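Local coordinates for protein putative aldehyde dehydrogenase (Burkholderia cenocepacia, PDB 4YWE) that probably catalyses the oxidation of aldehydes with NAD or NADP as acceptor, as a member of the aldehyde dehydrogenase family, at residues Gln244-Glu248 and Asn249-Val253; Pro156-Pro160 and Met161-Gly165; Ala273-Pro276 and Val277-Ala281. One frame throughout, in Å; residues are numbered along the deposited sequence.

Contacts 1, 2 and 3 are all local, each built from a single unbroken run of chain. Contact 1 closes the end of helix 236-246, contact 2 opens helix 160-174, and contact 3 lies inside helix 271-283. Contact 2 is the most central, with its centre about 23 Å from the centres of both others; contacts 1 and 3 lie on opposite sides of the chain's centre, their centres about 40 Å apart. The predicted active-site residue Glu256 is approached by the first two: its side chain lies about 7 Å from that of Ile163 and about 9 Å from that of Val253. Contact 3 is structural packing, whereas contact 1 holds a magnesium ligand.

Contact 1: Gln244-Glu248 and Asn249-Val253; sequences QMAAE and NHVPV. With MG (magnesium ion), chain L.
His250, with positive phi (56°), ends helix 236-246 behind Ala247 and presents its own carbonyl to a magnesium ion, with His250 O 2.1 Å from the metal. The turn is a Schellman motif with His250 as the C-prime residue. Its long bond runs from Val251 N to Ala246 O (2.9 Å) and is nearly straight, the N-H...O angle being 169°; the shorter loop is closed by His250 N and Ala247 O at 3.1 Å. Ala246 O is gripped twice, because Asn249 N also donates to it, from the face of the carbonyl opposite to that used by Val251 N. A water oxygen lies 2.3 Å from the magnesium ion as a second ligand. The CG of His250 sits beside the backbone N (chi1 -59°), a setting that brings Ala247 O over one face of the ring, 4.0 Å above its plane and offset toward the rim. The same ring meets His461 of the second subunit edge-to-face, and Glu248 OE1 makes a salt bridge with Lys240 of that subunit, so the helix end belongs to the subunit interface. Within the same chain, Ile230 of strand 229-233 packs on Ala246, Val251 and Val253. Past the turn the chain enters strand 253-256, where Val253 faces back to the helix and sets its CG2 3.6 Å from Ala246 CB.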
loop_
_atom_site.group_PDB
_atom_site.type_symbol
_atom_site.label_atom_id
_atom_site.label_comp_id
_atom_site.label_asym_id
_atom_site.label_seq_id
_atom_site.Cartn_x
_atom_site.Cartn_y
_atom_site.Cartn_z
ATOM N N GLN A 244 21.048 23.100 -9.137
ATOM C CA GLN A 244 20.903 24.243 -10.028
ATOM C C GLN A 244 21.361 23.908 -11.447
ATOM O O GLN A 244 20.779 24.388 -12.419
ATOM C CB GLN A 244 21.679 25.441 -9.479
ATOM C CG GLN A 244 21.091 26.000 -8.188
ATOM C CD GLN A 244 21.981 27.037 -7.534
ATOM O OE1 GLN A 244 23.175 27.121 -7.822
ATOM N NE2 GLN A 244 21.400 27.838 -6.645
ATOM N N MET A 245 22.395 23.081 -11.564
ATOM C CA MET A 245 22.878 22.656 -12.875
ATOM C C MET A 245 21.847 21.779 -13.578
ATOM O O MET A 245 21.598 21.936 -14.774
ATOM C CB MET A 245 24.204 21.901 -12.752
ATOM C CG MET A 245 25.415 22.787 -12.504
ATOM S SD MET A 245 26.951 21.845 -12.454
ATOM C CE MET A 245 28.112 23.108 -11.938
ATOM N N ALA A 246 21.251 20.858 -12.828
ATOM C CA ALA A 246 20.282 19.924 -13.389
ATOM C C ALA A 246 18.949 20.608 -13.675
ATOM O O ALA A 246 18.150 20.120 -14.474
ATOM C CB ALA A 246 20.081 18.749 -12.450
ATOM N N ALA A 247 18.716 21.742 -13.021
ATOM C CA ALA A 247 17.478 22.491 -13.198
ATOM C C ALA A 247 17.377 23.073 -14.607
ATOM O O ALA A 247 16.285 23.398 -15.078
ATOM C CB ALA A 247 17.377 23.594 -12.161
ATOM N N GLU A 248 18.519 23.202 -15.276
ATOM C CA GLU A 248 18.553 23.705 -16.645
ATOM C C GLU A 248 17.842 22.752 -17.600
ATOM O O GLU A 248 17.284 23.173 -18.612
ATOM C CB GLU A 248 19.997 23.929 -17.098
ATOM C CG GLU A 248 20.680 25.108 -16.422
ATOM C CD GLU A 248 20.040 26.437 -16.779
ATOM O OE1 GLU A 248 19.436 26.536 -17.869
ATOM O OE2 GLU A 248 20.138 27.384 -15.968
ATOM N N ASN A 249 17.866 21.464 -17.269
ATOM C CA ASN A 249 17.187 20.454 -18.071
ATOM C C ASN A 249 15.956 19.923 -17.345
ATOM O O ASN A 249 15.368 18.923 -17.758
ATOM C CB ASN A 249 18.139 19.303 -18.402
ATOM C CG ASN A 249 19.396 19.770 -19.106
ATOM O OD1 ASN A 249 20.508 19.566 -18.618
ATOM N ND2 ASN A 249 19.227 20.403 -20.262
ATOM N N HIS A 250 15.580 20.603 -16.263
ATOM C CA HIS A 250 14.454 20.201 -15.418
ATOM C C HIS A 250 14.611 18.769 -14.910
ATOM O O HIS A 250 13.645 18.006 -14.859
ATOM C CB HIS A 250 13.131 20.353 -16.175
ATOM C CG HIS A 250 12.866 21.748 -16.647
ATOM N ND1 HIS A 250 12.387 22.736 -15.814
ATOM C CD2 HIS A 250 13.021 22.323 -17.864
ATOM C CE1 HIS A 250 12.255 23.860 -16.498
ATOM N NE2 HIS A 250 12.633 23.635 -17.743
ATOM N N VAL A 251 15.834 18.413 -14.531
ATOM C CA VAL A 251 16.120 17.080 -14.017
ATOM C C VAL A 251 16.031 17.073 -12.495
ATOM O O VAL A 251 16.727 17.836 -11.824
ATOM C CB VAL A 251 17.501 16.589 -14.485
ATOM C CG1 VAL A 251 17.857 15.269 -13.811
ATOM C CG2 VAL A 251 17.526 16.451 -15.999
ATOM N N PRO A 252 15.170 16.204 -11.945
ATOM C CA PRO A 252 15.003 16.074 -10.495
ATOM C C PRO A 252 16.259 15.533 -9.817
ATOM O O PRO A 252 16.909 14.632 -10.352
ATOM C CB PRO A 252 13.838 15.088 -10.363
ATOM C CG PRO A 252 13.874 14.296 -11.626
ATOM C CD PRO A 252 14.322 15.255 -12.688
ATOM N N VAL A 253 16.595 16.084 -8.655
ATOM C CA VAL A 253 17.793 15.674 -7.930
ATOM C C VAL A 253 17.450 15.283 -6.501
ATOM O O VAL A 253 16.792 16.035 -5.782
ATOM C CB VAL A 253 18.858 16.789 -7.931
ATOM C CG1 VAL A 253 20.090 16.350 -7.152
ATOM C CG2 VAL A 253 19.233 17.172 -9.349
HETATM MG MG MG L . 12.174 16.763 -15.808
HETATM O O HOH W 1 11.574 14.599 -15.224
#

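Contact 2: Pro156-Pro160 and Met161-Gly165; sequences PWNYP and MQIFG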
loop_
_atom_site.group_PDB
_atom_site.type_symbol
_atom_site.label_atom_id
_atom_site.label_comp_id
_atom_site.label_asym_id
_atom_site.label_seq_id
_atom_site.Cartn_x
_atom_site.Cartn_y
_atom_site.Cartn_z
ATOM N N PRO A 156 30.161 9.732 -3.040
ATOM C CA PRO A 156 31.282 10.314 -2.295
ATOM C C PRO A 156 32.331 9.288 -1.865
ATOM O O PRO A 156 32.216 8.104 -2.185
ATOM C CB PRO A 156 30.597 10.937 -1.077
ATOM C CG PRO A 156 29.408 10.083 -0.854
ATOM C CD PRO A 156 28.955 9.593 -2.206
ATOM N N TRP A 157 33.342 9.756 -1.139
ATOM C CA TRP A 157 34.515 8.949 -0.813
ATOM C C TRP A 157 34.422 8.228 0.531
ATOM O O TRP A 157 35.207 7.321 0.799
ATOM C CB TRP A 157 35.767 9.834 -0.824
ATOM C CG TRP A 157 35.573 11.140 -0.108
ATOM C CD1 TRP A 157 35.308 12.352 -0.676
ATOM C CD2 TRP A 157 35.610 11.361 1.307
ATOM N NE1 TRP A 157 35.184 13.314 0.295
ATOM C CE2 TRP A 157 35.365 12.731 1.525
ATOM C CE3 TRP A 157 35.833 10.537 2.415
ATOM C CZ2 TRP A 157 35.334 13.295 2.798
ATOM C CZ3 TRP A 157 35.798 11.096 3.679
ATOM C CH2 TRP A 157 35.552 12.462 3.860
ATOM N N ASN A 158 33.476 8.629 1.375
ATOM C CA ASN A 158 33.423 8.118 2.743
ATOM C C ASN A 158 32.826 6.714 2.829
ATOM O O ASN A 158 33.264 5.901 3.642
ATOM C CB ASN A 158 32.646 9.083 3.644
ATOM C CG ASN A 158 31.228 9.322 3.168
ATOM O OD1 ASN A 158 30.917 9.153 1.989
ATOM N ND2 ASN A 158 30.358 9.722 4.089
ATOM N N TYR A 159 31.828 6.433 1.999
ATOM C CA TYR A 159 31.291 5.078 1.886
ATOM C C TYR A 159 31.025 4.731 0.426
ATOM O O TYR A 159 29.870 4.671 0.008
ATOM C CB TYR A 159 29.998 4.926 2.696
ATOM C CG TYR A 159 30.163 5.087 4.191
ATOM C CD1 TYR A 159 30.502 4.006 4.995
ATOM C CD2 TYR A 159 29.965 6.320 4.800
ATOM C CE1 TYR A 159 30.647 4.151 6.364
ATOM C CE2 TYR A 159 30.108 6.473 6.165
ATOM C CZ TYR A 159 30.450 5.388 6.943
ATOM O OH TYR A 159 30.592 5.544 8.303
ATOM N N PRO A 160 32.094 4.507 -0.357
ATOM C CA PRO A 160 31.963 4.207 -1.788
ATOM C C PRO A 160 31.025 3.040 -2.085
ATOM O O PRO A 160 30.093 3.204 -2.866
ATOM C CB PRO A 160 33.397 3.870 -2.203
ATOM C CG PRO A 160 34.243 4.643 -1.254
ATOM C CD PRO A 160 33.508 4.586 0.055
ATOM N N MET A 161 31.261 1.888 -1.464
ATOM C CA MET A 161 30.452 0.701 -1.727
ATOM C C MET A 161 29.028 0.818 -1.190
ATOM O O MET A 161 28.071 0.479 -1.884
ATOM C CB MET A 161 31.116 -0.542 -1.134
ATOM C CG MET A 161 32.267 -1.092 -1.954
ATOM S SD MET A 161 32.859 -2.670 -1.311
ATOM C CE MET A 161 33.383 -2.191 0.334
ATOM N N GLN A 162 28.889 1.285 0.046
ATOM C CA GLN A 162 27.578 1.342 0.690
ATOM C C GLN A 162 26.620 2.275 -0.041
ATOM O O GLN A 162 25.460 1.935 -0.269
ATOM C CB GLN A 162 27.713 1.782 2.148
ATOM C CG GLN A 162 28.272 0.719 3.074
ATOM C CD GLN A 162 27.500 0.635 4.377
ATOM O OE1 GLN A 162 26.270 0.678 4.382
ATOM N NE2 GLN A 162 28.218 0.525 5.487
ATOM N N ILE A 163 27.115 3.450 -0.411
ATOM C CA ILE A 163 26.292 4.450 -1.075
ATOM C C ILE A 163 26.038 4.050 -2.528
ATOM O O ILE A 163 24.961 4.306 -3.070
ATOM C CB ILE A 163 26.942 5.838 -0.958
ATOM C CG1 ILE A 163 27.043 6.221 0.520
ATOM C CG2 ILE A 163 26.140 6.882 -1.720
ATOM C CD1 ILE A 163 27.928 7.401 0.798
ATOM N N PHE A 164 27.022 3.408 -3.150
ATOM C CA PHE A 164 26.833 2.824 -4.475
ATOM C C PHE A 164 25.707 1.801 -4.421
ATOM O O PHE A 164 24.838 1.769 -5.287
ATOM C CB PHE A 164 28.125 2.171 -4.974
ATOM C CG PHE A 164 28.023 1.581 -6.355
ATOM C CD1 PHE A 164 27.631 0.264 -6.538
ATOM C CD2 PHE A 164 28.342 2.338 -7.470
ATOM C CE1 PHE A 164 27.543 -0.280 -7.807
ATOM C CE2 PHE A 164 28.259 1.799 -8.741
ATOM C CZ PHE A 164 27.859 0.488 -8.909
ATOM N N GLY A 165 25.726 0.973 -3.381
ATOM C CA GLY A 165 24.739 -0.076 -3.214
ATOM C C GLY A 165 23.315 0.412 -3.036
ATOM O O GLY A 165 22.384 -0.162 -3.598
#
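The side chains of Tyr159 and Gln162 lie side by side and point the same way, with ring and amide planes 76° apart; Gln162 NE2 comes obliquely to the ring, 4.2 Å from Tyr159 CD1. The ring of Phe164 is likewise met obliquely, by Pro160 O. All belong to the N-terminal turn of helix 160-174, with Tyr159 at the N-cap position, in the Pro-Trp-Asn-aromatic-Pro sequence known from aldehyde dehydrogenases. In relatives its asparagine contributes to the oxyanion hole, and Asn158 is consistent with that role. The first helical bonds run from Ile163 N to Tyr159 O (3.0 Å, N-H...O angle 162°) and from Phe164 N to Pro160 O (3.1 Å). Outer ends are held by neighbours: Tyr159 OH bonds to Thr289 OG1, Gln162 NE2 to Asp110 OD1, and Asn158 ND2 to Gln288 O. Asn158 OD1 turns back to accept a weak bond from Tyr159 N.

Ile163 packs back on the loop before the helix. With CG1 beside the backbone N (chi1 -62°) and an extended second torsion, its chain passes along Tyr159 O to reach three residues there. Ile163 CD1 lies 3.7 Å from Tyr159 CB, the Asn158 side chain crosses that of Ile163 at about a right angle, and the Pro156 and Ile163 side chains meet tip to tip. That last touch is tighter than usual, with Pro156 CG only 3.5 Å from Ile163 CD1.

Contact 3: Ala273-Pro276 and Val277-Ala281; sequences AALP and VLVSA
Val279 CG2 rests 3.2 Å from Leu275 O, one of several side-chain carbons that lie on carbonyls of the previous turn of helix 271-283. The helix is kinked at Pro276, whose ring nitrogen carries no hydrogen and makes no bond to the turn before. The residues that follow resume the regular pattern. Leu278 N bonds to Ala274 O at 2.8 Å; Val279 N donates to Leu275 O over a longer 3.3 Å; and Ser280 N bonds to Pro276 O at 3.1 Å.

The side chains are set back along the helix. Both valines carry CG1 opposite the backbone N (chi1 -176° for Val277 and 173° for Val279), which swings CG2 beside that nitrogen and over the carbonyls of the previous turn. Val277 CG2 thus lies 3.5 Å from Ala273 O, matching the approach of Val279. Leu278 also leans backward: with CG beside the backbone N, that carbon rests on the previous turn, Leu278 CG 3.2 Å from Ala274 O, while CD1 only loosely approaches Ala274 CB. Ser280 differs: its OG stands between the backbone N and the carbonyl carbon (chi1 59°), which brings the hydroxyl oxygen to 3.2 Å from Pro276 O.

The helix packs against several neighbours. Leu275, Leu278 and Val279 touch helix 303-315, and Trp422 of strand 418-422 packs on Ala274, Val277 and Leu278. Leu278 and Ala281 also rest on Gln263 of strand 261-265. The arrangement is that of the connecting helix in a beta-alpha-beta unit, here linking strands 261-265 and 293-299.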
loop_
_atom_site.group_PDB
_atom_site.type_symbol
_atom_site.label_atom_id
_atom_site.label_comp_id
_atom_site.label_asym_id
_atom_site.label_seq_id
_atom_site.Cartn_x
_atom_site.Cartn_y
_atom_site.Cartn_z
ATOM N N ALA A 273 24.612 0.479 28.232
ATOM C CA ALA A 273 24.270 0.102 26.868
ATOM C C ALA A 273 24.480 1.269 25.909
ATOM O O ALA A 273 24.807 1.072 24.739
ATOM C CB ALA A 273 22.831 -0.390 26.798
ATOM N N ALA A 274 24.294 2.483 26.414
ATOM C CA ALA A 274 24.392 3.680 25.589
ATOM C C ALA A 274 25.842 4.050 25.285
ATOM O O ALA A 274 26.162 4.444 24.164
ATOM C CB ALA A 274 23.685 4.843 26.267
ATOM N N LEU A 275 26.707 3.914 26.287
ATOM C CA LEU A 275 28.101 4.354 26.193
ATOM C C LEU A 275 28.859 3.852 24.952
ATOM O O LEU A 275 29.471 4.659 24.252
ATOM C CB LEU A 275 28.868 3.948 27.457
ATOM C CG LEU A 275 30.354 4.310 27.487
ATOM C CD1 LEU A 275 30.540 5.814 27.368
ATOM C CD2 LEU A 275 31.012 3.782 28.753
ATOM N N PRO A 276 28.830 2.534 24.670
ATOM C CA PRO A 276 29.596 2.116 23.490
ATOM C C PRO A 276 28.989 2.611 22.182
ATOM O O PRO A 276 29.724 2.880 21.233
ATOM C CB PRO A 276 29.550 0.587 23.566
ATOM C CG PRO A 276 28.303 0.289 24.305
ATOM C CD PRO A 276 28.167 1.387 25.319
ATOM N N VAL A 277 27.666 2.735 22.137
ATOM C CA VAL A 277 26.984 3.196 20.936
ATOM C C VAL A 277 27.255 4.681 20.715
ATOM O O VAL A 277 27.412 5.128 19.580
ATOM C CB VAL A 277 25.473 2.918 21.007
ATOM C CG1 VAL A 277 24.798 3.321 19.706
ATOM C CG2 VAL A 277 25.222 1.446 21.303
ATOM N N LEU A 278 27.314 5.442 21.806
ATOM C CA LEU A 278 27.633 6.866 21.730
ATOM C C LEU A 278 29.012 7.087 21.117
ATOM O O LEU A 278 29.238 8.064 20.405
ATOM C CB LEU A 278 27.575 7.513 23.117
ATOM C CG LEU A 278 26.215 7.607 23.811
ATOM C CD1 LEU A 278 26.360 8.237 25.188
ATOM C CD2 LEU A 278 25.229 8.388 22.960
ATOM N N VAL A 279 29.929 6.168 21.402
ATOM C CA VAL A 279 31.308 6.289 20.948
ATOM C C VAL A 279 31.435 5.909 19.478
ATOM O O VAL A 279 31.929 6.692 18.668
ATOM C CB VAL A 279 32.251 5.435 21.816
ATOM C CG1 VAL A 279 33.655 5.430 21.234
ATOM C CG2 VAL A 279 32.265 5.947 23.250
ATOM N N SER A 280 30.981 4.707 19.133
ATOM C CA SER A 280 31.124 4.200 17.772
ATOM C C SER A 280 30.360 5.046 16.756
ATOM O O SER A 280 30.720 5.083 15.584
ATOM C CB SER A 280 30.658 2.743 17.691
ATOM O OG SER A 280 29.306 2.611 18.095
ATOM N N ALA A 281 29.317 5.734 17.208
ATOM C CA ALA A 281 28.511 6.563 16.318
ATOM C C ALA A 281 29.291 7.766 15.784
ATOM O O ALA A 281 28.907 8.362 14.778
ATOM C CB ALA A 281 27.251 7.032 17.029
#